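Local coordinates for protein transcriptional regulator, ROK family (Vibrio cholerae O1 biovar eltor, PDB 1Z05) that probably binds DNA as a transcriptional regulator of the ROK family, and is a zinc-containing homologue of the Escherichia coli protein Mlc, at residues S112-R117 against K403-P408; Y119-L124 against D134-I139; L82-T87 against G100-N105; V44-D49 against A416-L421. All coordinates share one frame; numbering follows the deposited sequence.

Interaction 1 (S112-R117 against K403-P408). With SO4 (sulfate ion), chain C; SO4 (sulfate ion), chain D.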
loop_
_atom_site.group_PDB
_atom_site.type_symbol
_atom_site.label_atom_id
_atom_site.label_comp_id
_atom_site.label_asym_id
_atom_site.label_seq_id
_atom_site.Cartn_x
_atom_site.Cartn_y
_atom_site.Cartn_z
ATOM N N SER A 112 19.851 -17.502 -5.706
ATOM C CA SER A 112 19.479 -16.096 -5.649
ATOM C C SER A 112 20.474 -15.370 -6.527
ATOM O O SER A 112 21.684 -15.577 -6.404
ATOM C CB SER A 112 19.511 -15.568 -4.212
ATOM O OG SER A 112 19.027 -14.233 -4.149
ATOM N N MET A 113 19.954 -14.551 -7.437
ATOM C CA MET A 113 20.769 -13.831 -8.396
ATOM C C MET A 113 20.543 -12.329 -8.308
ATOM O O MET A 113 19.454 -11.865 -7.959
ATOM C CB MET A 113 20.440 -14.311 -9.812
ATOM C CG MET A 113 20.724 -15.788 -10.035
ATOM S SD MET A 113 20.087 -16.386 -11.615
ATOM C CE MET A 113 21.322 -15.766 -12.739
ATOM N N ARG A 114 21.582 -11.569 -8.616
ATOM C CA ARG A 114 21.420 -10.143 -8.861
ATOM C C ARG A 114 21.943 -9.804 -10.249
ATOM O O ARG A 114 23.086 -10.138 -10.587
ATOM C CB ARG A 114 22.142 -9.294 -7.811
ATOM C CG ARG A 114 22.105 -7.788 -8.154
ATOM C CD ARG A 114 22.843 -6.911 -7.139
ATOM N NE ARG A 114 22.981 -5.553 -7.663
ATOM C CZ ARG A 114 22.029 -4.626 -7.593
ATOM N NH1 ARG A 114 20.867 -4.900 -6.994
ATOM N NH2 ARG A 114 22.232 -3.430 -8.137
ATOM N N LEU A 115 21.101 -9.149 -11.046
ATOM C CA LEU A 115 21.550 -8.514 -12.275
ATOM C C LEU A 115 21.882 -7.067 -11.945
ATOM O O LEU A 115 20.985 -6.230 -11.808
ATOM C CB LEU A 115 20.483 -8.606 -13.381
ATOM C CG LEU A 115 20.886 -8.109 -14.782
ATOM C CD1 LEU A 115 22.147 -8.813 -15.292
ATOM C CD2 LEU A 115 19.748 -8.275 -15.788
ATOM N N GLY A 116 23.174 -6.787 -11.785
ATOM C CA GLY A 116 23.643 -5.447 -11.460
ATOM C C GLY A 116 24.165 -4.744 -12.696
ATOM O O GLY A 116 24.086 -5.286 -13.800
ATOM N N ARG A 117 24.709 -3.541 -12.511
ATOM C CA ARG A 117 25.213 -2.742 -13.629
ATOM C C ARG A 117 26.542 -3.285 -14.140
ATOM O O ARG A 117 27.602 -3.009 -13.575
ATOM C CB ARG A 117 25.336 -1.267 -13.234
ATOM C CG ARG A 117 23.996 -0.614 -12.900
ATOM C CD ARG A 117 24.185 0.661 -12.093
ATOM N NE ARG A 117 22.959 1.462 -12.016
ATOM C CZ ARG A 117 21.982 1.274 -11.133
ATOM N NH1 ARG A 117 22.059 0.298 -10.228
ATOM N NH2 ARG A 117 20.919 2.072 -11.151
ATOM N N LYS A 403 26.022 -4.968 1.046
ATOM C CA LYS A 403 26.895 -5.693 0.117
ATOM C C LYS A 403 26.479 -7.154 -0.053
ATOM O O LYS A 403 27.057 -7.878 -0.866
ATOM C CB LYS A 403 28.367 -5.572 0.525
ATOM C CG LYS A 403 29.006 -4.249 0.116
ATOM C CD LYS A 403 30.282 -3.970 0.910
ATOM C CE LYS A 403 30.942 -2.658 0.483
ATOM N NZ LYS A 403 30.038 -1.475 0.622
ATOM N N GLN A 404 25.474 -7.578 0.711
ATOM C CA GLN A 404 24.879 -8.901 0.538
ATOM C C GLN A 404 23.822 -8.770 -0.548
ATOM O O GLN A 404 22.628 -8.586 -0.278
ATOM C CB GLN A 404 24.286 -9.440 1.847
ATOM C CG GLN A 404 25.277 -9.539 3.010
ATOM C CD GLN A 404 25.387 -8.241 3.791
ATOM O OE1 GLN A 404 24.996 -7.181 3.310
ATOM N NE2 GLN A 404 25.926 -8.319 5.005
ATOM N N ALA A 405 24.292 -8.851 -1.787
ATOM C CA ALA A 405 23.482 -8.528 -2.947
ATOM C C ALA A 405 22.358 -9.531 -3.212
ATOM O O ALA A 405 21.383 -9.197 -3.886
ATOM C CB ALA A 405 24.373 -8.389 -4.172
ATOM N N THR A 406 22.487 -10.750 -2.690
ATOM C CA THR A 406 21.488 -11.787 -2.969
ATOM C C THR A 406 20.514 -12.086 -1.811
ATOM O O THR A 406 19.606 -12.901 -1.971
ATOM C CB THR A 406 22.111 -13.100 -3.514
ATOM O OG1 THR A 406 22.971 -13.688 -2.527
ATOM C CG2 THR A 406 22.900 -12.844 -4.805
ATOM N N MET A 407 20.702 -11.426 -0.666
ATOM C CA MET A 407 19.745 -11.530 0.440
ATOM C C MET A 407 18.338 -11.049 0.093
ATOM O O MET A 407 17.373 -11.620 0.602
ATOM C CB MET A 407 20.239 -10.839 1.722
ATOM C CG MET A 407 21.245 -11.653 2.529
ATOM S SD MET A 407 20.897 -13.428 2.695
ATOM C CE MET A 407 19.473 -13.450 3.778
ATOM N N PRO A 408 18.206 -9.979 -0.732
ATOM C CA PRO A 408 16.881 -9.636 -1.240
ATOM C C PRO A 408 16.175 -10.801 -1.938
ATOM O O PRO A 408 14.992 -11.006 -1.718
ATOM C CB PRO A 408 17.167 -8.492 -2.230
ATOM C CG PRO A 408 18.390 -7.845 -1.695
ATOM C CD PRO A 408 19.223 -8.992 -1.167
HETATM S S SO4 C . 25.346 -1.766 -9.001
HETATM O O1 SO4 C . 25.845 -2.495 -7.840
HETATM O O2 SO4 C . 24.646 -0.559 -8.591
HETATM O O3 SO4 C . 26.511 -1.423 -9.816
HETATM O O4 SO4 C . 24.419 -2.605 -9.754
HETATM S S SO4 D . 20.030 2.323 -7.454
HETATM O O1 SO4 D . 19.696 1.302 -6.465
HETATM O O2 SO4 D . 19.884 3.644 -6.857
HETATM O O3 SO4 D . 21.413 2.138 -7.878
HETATM O O4 SO4 D . 19.160 2.200 -8.620
HETATM O O HOH W 1 18.918 -11.277 -4.974
HETATM O O HOH W 2 20.004 -7.253 -5.212
#
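Ser112 OG donates to Thr406 O at 2.6 Å, and this is the tight end of the contact. The hydroxyl lies in the carbonyl plane, on a lone pair. OG stands opposite the Ser112 backbone N (chi1 -175°), which carries it off the strand to the turn 404-407. Thr406 in turn lays its methyl on the strand, with CG2 3.4 Å from Ser112 O. Both residues are buried, and Thr406 also packs on Ala123 and His125 of strand 119-126.

Toward Arg114 the fit is looser and wetter. Arg114 CD touches Ala405 CB at 3.7 Å. One water accepts from Arg114 NH1 and donates to Ala405 O at 2.7 Å. Another water donates to Ser112 OG and Met113 O. Beyond the first water, the guanidinium reaches a sulfate, probably from the crystallisation liquor. Its NH2 meets O4 of this ion at the edge of the group, at 2.8 Å and 165°. Asp217 forms a salt bridge with NH1, and Tyr119 OH bonds to NE, so the group is held on several sides. Arg117 N grips the same sulfate O4 at 2.9 Å. Arg117 NH2 reaches O4 of a second sulfate.

Strand 108-116 is central in a 3-2-1-4-5 sheet, the ribonuclease H-like core of the ASKHA superfamily. The first sulfate sits at the turn after it, consistent with the place where related sugar kinases hold nucleotide phosphate.

Interaction 2 (Y119-L124 against D134-I139). With SO4 (sulfate ion), chain C.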
loop_
_atom_site.group_PDB
_atom_site.type_symbol
_atom_site.label_atom_id
_atom_site.label_comp_id
_atom_site.label_asym_id
_atom_site.label_seq_id
_atom_site.Cartn_x
_atom_site.Cartn_y
_atom_site.Cartn_z
ATOM N N TYR A 119 27.271 -6.544 -14.322
ATOM C CA TYR A 119 27.593 -7.834 -13.717
ATOM C C TYR A 119 26.374 -8.683 -13.357
ATOM O O TYR A 119 25.242 -8.191 -13.287
ATOM C CB TYR A 119 28.468 -7.650 -12.477
ATOM C CG TYR A 119 27.744 -7.026 -11.304
ATOM C CD1 TYR A 119 27.044 -7.815 -10.385
ATOM C CD2 TYR A 119 27.760 -5.641 -11.113
ATOM C CE1 TYR A 119 26.370 -7.234 -9.293
ATOM C CE2 TYR A 119 27.107 -5.058 -10.037
ATOM C CZ TYR A 119 26.416 -5.857 -9.135
ATOM O OH TYR A 119 25.775 -5.265 -8.078
ATOM N N LEU A 120 26.636 -9.966 -13.119
ATOM C CA LEU A 120 25.635 -10.906 -12.652
ATOM C C LEU A 120 26.202 -11.663 -11.465
ATOM O O LEU A 120 27.293 -12.229 -11.550
ATOM C CB LEU A 120 25.245 -11.886 -13.767
ATOM C CG LEU A 120 24.383 -13.096 -13.360
ATOM C CD1 LEU A 120 22.982 -12.647 -12.921
ATOM C CD2 LEU A 120 24.295 -14.128 -14.484
ATOM N N THR A 121 25.466 -11.655 -10.360
ATOM C CA THR A 121 25.835 -12.440 -9.182
ATOM C C THR A 121 24.918 -13.653 -9.059
ATOM O O THR A 121 23.698 -13.526 -9.136
ATOM C CB THR A 121 25.827 -11.596 -7.889
ATOM O OG1 THR A 121 26.832 -10.579 -7.987
ATOM C CG2 THR A 121 26.135 -12.473 -6.663
ATOM N N ILE A 122 25.513 -14.831 -8.909
ATOM C CA ILE A 122 24.738 -16.040 -8.681
ATOM C C ILE A 122 25.206 -16.615 -7.355
ATOM O O ILE A 122 26.400 -16.830 -7.157
ATOM C CB ILE A 122 24.887 -17.089 -9.833
ATOM C CG1 ILE A 122 24.464 -16.475 -11.178
ATOM C CG2 ILE A 122 24.043 -18.333 -9.530
ATOM C CD1 ILE A 122 24.807 -17.325 -12.415
ATOM N N ALA A 123 24.270 -16.818 -6.435
ATOM C CA ALA A 123 24.601 -17.395 -5.144
ATOM C C ALA A 123 23.712 -18.596 -4.891
ATOM O O ALA A 123 22.533 -18.591 -5.244
ATOM C CB ALA A 123 24.440 -16.368 -4.029
ATOM N N LEU A 124 24.287 -19.631 -4.300
ATOM C CA LEU A 124 23.515 -20.768 -3.822
ATOM C C LEU A 124 23.277 -20.569 -2.331
ATOM O O LEU A 124 24.227 -20.335 -1.574
ATOM C CB LEU A 124 24.269 -22.077 -4.095
ATOM C CG LEU A 124 23.676 -23.392 -3.569
ATOM C CD1 LEU A 124 22.419 -23.789 -4.332
ATOM C CD2 LEU A 124 24.727 -24.494 -3.644
ATOM N N ASP A 134 28.895 -18.123 -3.701
ATOM C CA ASP A 134 28.514 -16.990 -4.539
ATOM C C ASP A 134 29.609 -16.581 -5.509
ATOM O O ASP A 134 30.801 -16.624 -5.185
ATOM C CB ASP A 134 28.026 -15.798 -3.708
ATOM C CG ASP A 134 29.115 -15.177 -2.877
ATOM O OD1 ASP A 134 30.019 -15.909 -2.408
ATOM O OD2 ASP A 134 29.060 -13.944 -2.683
ATOM N N THR A 135 29.187 -16.214 -6.712
ATOM C CA THR A 135 30.106 -15.813 -7.756
ATOM C C THR A 135 29.575 -14.565 -8.426
ATOM O O THR A 135 28.365 -14.430 -8.642
ATOM C CB THR A 135 30.297 -16.922 -8.815
ATOM O OG1 THR A 135 29.015 -17.345 -9.307
ATOM C CG2 THR A 135 31.025 -18.114 -8.210
ATOM N N LYS A 136 30.492 -13.659 -8.745
ATOM C CA LYS A 136 30.177 -12.452 -9.475
ATOM C C LYS A 136 30.829 -12.556 -10.849
ATOM O O LYS A 136 32.029 -12.818 -10.964
ATOM C CB LYS A 136 30.683 -11.231 -8.708
ATOM C CG LYS A 136 30.243 -9.886 -9.276
ATOM C CD LYS A 136 30.760 -8.754 -8.411
ATOM C CE LYS A 136 30.434 -7.396 -9.017
ATOM N NZ LYS A 136 31.074 -6.272 -8.274
ATOM N N ILE A 137 30.017 -12.353 -11.881
ATOM C CA ILE A 137 30.427 -12.519 -13.276
ATOM C C ILE A 137 30.247 -11.186 -13.984
ATOM O O ILE A 137 29.142 -10.637 -14.007
ATOM C CB ILE A 137 29.545 -13.597 -13.978
ATOM C CG1 ILE A 137 29.618 -14.936 -13.228
ATOM C CG2 ILE A 137 29.954 -13.782 -15.443
ATOM C CD1 ILE A 137 28.250 -15.605 -13.005
ATOM N N ASP A 138 31.326 -10.666 -14.564
ATOM C CA ASP A 138 31.245 -9.437 -15.348
ATOM C C ASP A 138 30.523 -9.665 -16.674
ATOM O O ASP A 138 30.770 -10.655 -17.368
ATOM C CB ASP A 138 32.632 -8.825 -15.561
ATOM C CG ASP A 138 33.122 -8.042 -14.339
ATOM O OD1 ASP A 138 32.280 -7.577 -13.530
ATOM O OD2 ASP A 138 34.353 -7.888 -14.190
ATOM N N ILE A 139 29.625 -8.738 -16.999
ATOM C CA ILE A 139 28.706 -8.853 -18.126
ATOM C C ILE A 139 28.888 -7.612 -18.988
ATOM O O ILE A 139 28.654 -6.500 -18.524
ATOM C CB ILE A 139 27.220 -8.939 -17.619
ATOM C CG1 ILE A 139 27.002 -10.152 -16.696
ATOM C CG2 ILE A 139 26.218 -8.946 -18.773
ATOM C CD1 ILE A 139 27.437 -11.496 -17.279
HETATM S S SO4 C . 25.346 -1.766 -9.001
HETATM O O1 SO4 C . 25.845 -2.495 -7.840
HETATM O O2 SO4 C . 24.646 -0.559 -8.591
HETATM O O3 SO4 C . 26.511 -1.423 -9.816
HETATM O O4 SO4 C . 24.419 -2.605 -9.754
#
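Leu120 and Ile137 form a hydrogen-bonded antiparallel pair, and Ile122 with Thr135 forms the next. The short strand axes approach to 4.5 Å and their directions differ by 162°. Leu120 N to Ile137 O and Ile137 N to Leu120 O are both 2.7 Å. The two bonds between Ile122 and Thr135 are slightly longer, at 2.9 Å. Thr135 OG1 adds a weak bond to Ile122 O. The non-hydrogen-bonded pair Thr121 with Lys136 lies between them, and Thr121 CA comes 3.3 Å from Thr135 O.

On the face of Tyr119, Thr121 and Ala123, the main meeting is that of Tyr119 with Lys136. Tyr119 CG sits between its own N and carbonyl carbon (chi1 70°), which lays the ring beside the neighbouring strand. The extended Lys136 chain passes over one ring face. Its CE lies 3.7 Å from the ring centroid as a CH-pi contact, and its NZ makes a cation-pi contact at 4.5 Å, 11° off the normal. At the ring's edge, Tyr119 OH donates to O1 of a sulfate at 2.8 Å.

The other face is largely apolar. Ile122 CD1 meets Ile137 CD1 at 3.9 Å, and Leu120 CB packs on Ile139 CG1. Helix 144-161 covers this side through Phe158, Arg150 and Glu154. The arrangement is a beta hairpin, in which strand 131-138 forms one border of the ribonuclease H-like sheet.

Interaction 3 (L82-T87 against G100-N105)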
loop_
_atom_site.group_PDB
_atom_site.type_symbol
_atom_site.label_atom_id
_atom_site.label_comp_id
_atom_site.label_asym_id
_atom_site.label_seq_id
_atom_site.Cartn_x
_atom_site.Cartn_y
_atom_site.Cartn_z
ATOM N N LEU A 82 9.492 -31.426 3.787
ATOM C CA LEU A 82 9.670 -30.007 4.111
ATOM C C LEU A 82 9.660 -29.782 5.620
ATOM O O LEU A 82 10.242 -28.819 6.123
ATOM C CB LEU A 82 8.581 -29.171 3.434
ATOM C CG LEU A 82 8.855 -28.987 1.941
ATOM C CD1 LEU A 82 7.597 -28.584 1.178
ATOM C CD2 LEU A 82 9.997 -27.976 1.736
ATOM N N ILE A 83 8.978 -30.676 6.329
ATOM C CA ILE A 83 8.945 -30.658 7.789
ATOM C C ILE A 83 9.198 -32.058 8.297
ATOM O O ILE A 83 9.098 -33.027 7.534
ATOM C CB ILE A 83 7.615 -30.082 8.383
ATOM C CG1 ILE A 83 6.408 -31.002 8.095
ATOM C CG2 ILE A 83 7.409 -28.629 7.911
ATOM C CD1 ILE A 83 5.077 -30.489 8.659
ATOM N N HIS A 84 9.536 -32.165 9.576
ATOM C CA HIS A 84 9.767 -33.466 10.176
ATOM C C HIS A 84 9.421 -33.457 11.653
ATOM O O HIS A 84 9.376 -32.400 12.284
ATOM C CB HIS A 84 11.210 -33.927 9.953
ATOM C CG HIS A 84 12.222 -33.180 10.764
ATOM N ND1 HIS A 84 12.784 -33.700 11.909
ATOM C CD2 HIS A 84 12.779 -31.958 10.591
ATOM C CE1 HIS A 84 13.644 -32.831 12.408
ATOM N NE2 HIS A 84 13.666 -31.769 11.624
ATOM N N GLU A 85 9.178 -34.650 12.180
ATOM C CA GLU A 85 8.905 -34.870 13.599
ATOM C C GLU A 85 9.527 -36.211 14.005
ATOM O O GLU A 85 9.899 -37.012 13.144
ATOM C CB GLU A 85 7.394 -34.920 13.849
ATOM C CG GLU A 85 6.682 -36.015 13.051
ATOM C CD GLU A 85 5.193 -36.138 13.361
ATOM O OE1 GLU A 85 4.752 -35.664 14.432
ATOM O OE2 GLU A 85 4.468 -36.719 12.521
ATOM N N THR A 86 9.664 -36.444 15.308
ATOM C CA THR A 86 9.870 -37.803 15.809
ATOM C C THR A 86 8.509 -38.234 16.366
ATOM O O THR A 86 8.036 -37.686 17.372
ATOM C CB THR A 86 10.964 -37.903 16.903
ATOM O OG1 THR A 86 12.201 -37.381 16.409
ATOM C CG2 THR A 86 11.187 -39.373 17.338
ATOM N N THR A 87 7.874 -39.182 15.673
ATOM C CA THR A 87 6.564 -39.693 16.062
ATOM C C THR A 87 6.680 -40.551 17.321
ATOM O O THR A 87 7.779 -40.974 17.703
ATOM C CB THR A 87 5.909 -40.538 14.944
ATOM O OG1 THR A 87 6.619 -41.771 14.787
ATOM C CG2 THR A 87 5.885 -39.781 13.610
ATOM N N GLY A 100 8.080 -32.587 18.457
ATOM C CA GLY A 100 7.102 -31.912 17.617
ATOM C C GLY A 100 7.677 -31.514 16.276
ATOM O O GLY A 100 8.873 -31.671 16.029
ATOM N N LEU A 101 6.815 -30.982 15.417
ATOM C CA LEU A 101 7.186 -30.661 14.040
ATOM C C LEU A 101 8.166 -29.496 13.942
ATOM O O LEU A 101 8.015 -28.481 14.630
ATOM C CB LEU A 101 5.933 -30.376 13.202
ATOM C CG LEU A 101 5.001 -31.575 12.992
ATOM C CD1 LEU A 101 3.569 -31.105 12.776
ATOM C CD2 LEU A 101 5.467 -32.447 11.844
ATOM N N GLN A 102 9.180 -29.674 13.094
ATOM C CA GLN A 102 10.167 -28.638 12.792
ATOM C C GLN A 102 10.403 -28.596 11.288
ATOM O O GLN A 102 10.185 -29.586 10.585
ATOM C CB GLN A 102 11.511 -28.924 13.466
ATOM C CG GLN A 102 11.465 -29.078 14.978
ATOM C CD GLN A 102 12.846 -29.378 15.552
ATOM O OE1 GLN A 102 13.196 -30.531 15.776
ATOM N NE2 GLN A 102 13.637 -28.340 15.763
ATOM N N THR A 103 10.863 -27.455 10.791
ATOM C CA THR A 103 11.213 -27.373 9.381
ATOM C C THR A 103 12.455 -28.232 9.133
ATOM O O THR A 103 13.360 -28.311 9.978
ATOM C CB THR A 103 11.464 -25.924 8.921
ATOM O OG1 THR A 103 12.392 -25.303 9.807
ATOM C CG2 THR A 103 10.172 -25.145 8.943
ATOM N N ASN A 104 12.467 -28.884 7.976
ATOM C CA ASN A 104 13.538 -29.768 7.570
ATOM C C ASN A 104 14.327 -29.108 6.437
ATOM O O ASN A 104 14.252 -29.541 5.289
ATOM C CB ASN A 104 12.945 -31.111 7.125
ATOM C CG ASN A 104 14.002 -32.169 6.860
ATOM O OD1 ASN A 104 15.134 -32.087 7.348
ATOM N ND2 ASN A 104 13.628 -33.182 6.092
ATOM N N ASN A 105 15.067 -28.052 6.773
ATOM C CA ASN A 105 15.781 -27.230 5.785
ATOM C C ASN A 105 16.998 -27.882 5.149
ATOM O O ASN A 105 17.361 -27.545 4.022
ATOM C CB ASN A 105 16.209 -25.884 6.397
ATOM C CG ASN A 105 15.064 -24.872 6.470
ATOM O OD1 ASN A 105 13.985 -25.092 5.929
ATOM N ND2 ASN A 105 15.310 -23.756 7.141
HETATM O O HOH W 3 11.552 -26.813 4.833
HETATM O O HOH W 4 15.251 -29.122 12.380
#
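Leu82 O is gripped by two donors. Asn104 N reaches it at 2.9 Å, from above the carbonyl plane rather than on a lone pair. A water donates to it at 2.7 Å and also to Asn105 OD1, so this carbonyl ties together the end of the strand pair. Next along, His84 and Gln102 form a hydrogen-bonded antiparallel pair, with His84 N 2.8 Å from Gln102 O. The two strands, 83-86 and 99-103, lie beside helices 35-51 and 67-79. This fits the wing of a winged helix-turn-helix domain, which probably serves DNA binding.

Leu101 is the apolar centre of one side. Its CD2 is caught between Ile83 CD1, at 3.8 Å, and Glu85 CB, at 3.7 Å. Glu85 runs alongside Leu101, and its OE2 makes a salt bridge with Arg56. Ile83 also packs on Leu77 and Ile78 of helix 67-79.

His84 is modelled in two conformers, so its contacts on the other side are less certain. In one copy the ring leans over the 100-105 segment and CD2 comes 3.6 Å from Asn104 CB, with ring and amide planes 63° apart. In that copy a second water lies at the ring's edge, near NE2, and donates to Thr103 O.

Interaction 4 (V44-D49 against A416-L421)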
loop_
_atom_site.group_PDB
_atom_site.type_symbol
_atom_site.label_atom_id
_atom_site.label_comp_id
_atom_site.label_asym_id
_atom_site.label_seq_id
_atom_site.Cartn_x
_atom_site.Cartn_y
_atom_site.Cartn_z
ATOM N N VAL A 44 0.620 -22.664 8.258
ATOM C CA VAL A 44 1.100 -23.759 9.108
ATOM C C VAL A 44 2.627 -23.871 9.071
ATOM O O VAL A 44 3.271 -24.009 10.109
ATOM C CB VAL A 44 0.433 -25.102 8.735
ATOM C CG1 VAL A 44 1.155 -26.290 9.399
ATOM C CG2 VAL A 44 -1.031 -25.085 9.147
ATOM N N TYR A 45 3.196 -23.796 7.873
ATOM C CA TYR A 45 4.650 -23.871 7.709
ATOM C C TYR A 45 5.388 -22.733 8.429
ATOM O O TYR A 45 6.451 -22.950 9.046
ATOM C CB TYR A 45 4.993 -23.877 6.221
ATOM C CG TYR A 45 6.463 -23.967 5.950
ATOM C CD1 TYR A 45 7.097 -25.214 5.861
ATOM C CD2 TYR A 45 7.236 -22.812 5.789
ATOM C CE1 TYR A 45 8.471 -25.305 5.607
ATOM C CE2 TYR A 45 8.613 -22.899 5.545
ATOM C CZ TYR A 45 9.218 -24.145 5.458
ATOM O OH TYR A 45 10.566 -24.241 5.195
ATOM N N LYS A 46 4.835 -21.522 8.343
ATOM C CA LYS A 46 5.397 -20.362 9.059
ATOM C C LYS A 46 5.382 -20.562 10.579
ATOM O O LYS A 46 6.359 -20.233 11.263
ATOM C CB LYS A 46 4.676 -19.065 8.669
ATOM C CG LYS A 46 5.301 -17.808 9.275
ATOM C CD LYS A 46 4.491 -16.563 8.948
ATOM C CE LYS A 46 5.095 -15.321 9.579
ATOM N NZ LYS A 46 4.367 -14.114 9.092
ATOM N N LEU A 47 4.283 -21.102 11.106
ATOM C CA LEU A 47 4.216 -21.434 12.534
ATOM C C LEU A 47 5.300 -22.438 12.947
ATOM O O LEU A 47 5.993 -22.241 13.949
ATOM C CB LEU A 47 2.826 -21.960 12.908
ATOM C CG LEU A 47 1.732 -20.907 13.109
ATOM C CD1 LEU A 47 0.368 -21.575 13.273
ATOM C CD2 LEU A 47 2.035 -19.994 14.299
ATOM N N ILE A 48 5.449 -23.502 12.159
ATOM C CA ILE A 48 6.471 -24.523 12.406
ATOM C C ILE A 48 7.893 -23.943 12.318
ATOM O O ILE A 48 8.754 -24.236 13.163
ATOM C CB ILE A 48 6.310 -25.715 11.429
ATOM C CG1 ILE A 48 4.965 -26.398 11.654
ATOM C CG2 ILE A 48 7.422 -26.734 11.624
ATOM C CD1 ILE A 48 4.552 -27.337 10.548
ATOM N N ASP A 49 8.125 -23.107 11.310
ATOM C CA ASP A 49 9.433 -22.491 11.101
ATOM C C ASP A 49 9.820 -21.601 12.289
ATOM O O ASP A 49 10.958 -21.646 12.774
ATOM C CB ASP A 49 9.436 -21.692 9.791
ATOM C CG ASP A 49 10.835 -21.330 9.318
ATOM O OD1 ASP A 49 11.791 -22.088 9.592
ATOM O OD2 ASP A 49 10.977 -20.281 8.661
ATOM N N ALA A 416 7.680 -16.600 -0.208
ATOM C CA ALA A 416 6.936 -17.555 -1.059
ATOM C C ALA A 416 6.652 -18.881 -0.345
ATOM O O ALA A 416 5.663 -19.538 -0.650
ATOM C CB ALA A 416 7.665 -17.824 -2.376
ATOM N N LEU A 417 7.526 -19.268 0.585
ATOM C CA LEU A 417 7.264 -20.414 1.478
ATOM C C LEU A 417 6.102 -20.087 2.437
ATOM O O LEU A 417 5.156 -20.860 2.564
ATOM C CB LEU A 417 8.523 -20.794 2.274
ATOM C CG LEU A 417 9.692 -21.403 1.478
ATOM C CD1 LEU A 417 10.961 -21.445 2.294
ATOM C CD2 LEU A 417 9.374 -22.809 0.956
ATOM N N TYR A 418 6.183 -18.931 3.084
ATOM C CA TYR A 418 5.142 -18.460 4.000
ATOM C C TYR A 418 3.790 -18.186 3.316
ATOM O O TYR A 418 2.734 -18.347 3.932
ATOM C CB TYR A 418 5.614 -17.210 4.726
ATOM C CG TYR A 418 6.731 -17.430 5.727
ATOM C CD1 TYR A 418 7.215 -18.715 6.023
ATOM C CD2 TYR A 418 7.284 -16.347 6.402
ATOM C CE1 TYR A 418 8.237 -18.902 6.956
ATOM C CE2 TYR A 418 8.297 -16.524 7.339
ATOM C CZ TYR A 418 8.768 -17.794 7.607
ATOM O OH TYR A 418 9.767 -17.934 8.539
ATOM N N ASP A 419 3.823 -17.753 2.058
ATOM C CA ASP A 419 2.593 -17.569 1.296
ATOM C C ASP A 419 2.054 -18.923 0.832
ATOM O O ASP A 419 0.901 -19.019 0.418
ATOM C CB ASP A 419 2.808 -16.631 0.100
ATOM C CG ASP A 419 3.059 -15.180 0.516
ATOM O OD1 ASP A 419 2.856 -14.831 1.701
ATOM O OD2 ASP A 419 3.468 -14.381 -0.358
ATOM N N GLY A 420 2.895 -19.958 0.910
ATOM C CA GLY A 420 2.513 -21.326 0.553
ATOM C C GLY A 420 2.728 -21.653 -0.915
ATOM O O GLY A 420 2.663 -22.825 -1.309
ATOM N N LEU A 421 2.982 -20.625 -1.726
ATOM C CA LEU A 421 3.198 -20.805 -3.165
ATOM C C LEU A 421 4.313 -21.818 -3.465
ATOM O O LEU A 421 4.124 -22.755 -4.245
ATOM C CB LEU A 421 3.502 -19.458 -3.844
ATOM C CG LEU A 421 3.449 -19.374 -5.381
ATOM C CD1 LEU A 421 3.007 -17.988 -5.842
ATOM C CD2 LEU A 421 4.778 -19.748 -6.040
#
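This contact is a helix-to-helix junction. It joins helix 35-51, the first helix of what is probably a winged helix-turn-helix domain, to the end of helix 407-418, near the C-terminus of the chain. The two segments are 367 residues apart in the chain.

Tyr418 lies at the centre, held over one face and at its edge. The aliphatic chain of Lys46 runs across that face at about a right angle. Lys46 CG is 3.6 Å from the ring centroid and only 3° off the normal, a CH-pi contact over the middle of the ring. Its CB and CD flank this point, at 3.7 Å from Tyr418 CD1 and 3.8 Å from Tyr418 CD2. Lys46 is fully extended, and CG points opposite its backbone N (chi1 -174°), so the methylenes rather than the amine do the covering.

Tyr45 meets the edge of the same ring. Its CD2 is 4.1 Å from Tyr418 CD1, and the two side chains cross at about a right angle. Tyr45 CE2 also rests on Leu417 CB at 3.9 Å. Leu423 of helix 421-428 and Leu127 each touch both Tyr45 and Leu417.

The polar end of the contact is at Asp49. Its OD2 makes a salt bridge with Lys414 NZ, which would favour the charged carboxylate. Tyr418 OH donates to Asp49 OD2 at 2.6 Å, from the anti side and 20° out of the carboxylate plane.

Overall arrangement
The contacts form two touching pairs. Interactions 1 and 2 have centres 8 Å apart and share one sheet, in which strands 108-116 and 119-126 are neighbours: Arg114 O is 2.8 Å from Thr121 N, and Arg114, Arg117 and Tyr119 converge on one sulfate. Interaction 3 lies in the probable DNA-binding part, and interaction 4 joins that part to helix 407-418. Their centres are 13 Å apart, and they meet where Thr103 OG1 lies 3.3 Å from Asp49 OD1. Helix 407-418 links the pairs: its start serves interaction 1 and its end interaction 4, with centres about 23 Å apart. Interaction 4 closes a chain loop containing the other three. All four lie away from the zinc site of His269, Cys279, Cys281 and Cys286.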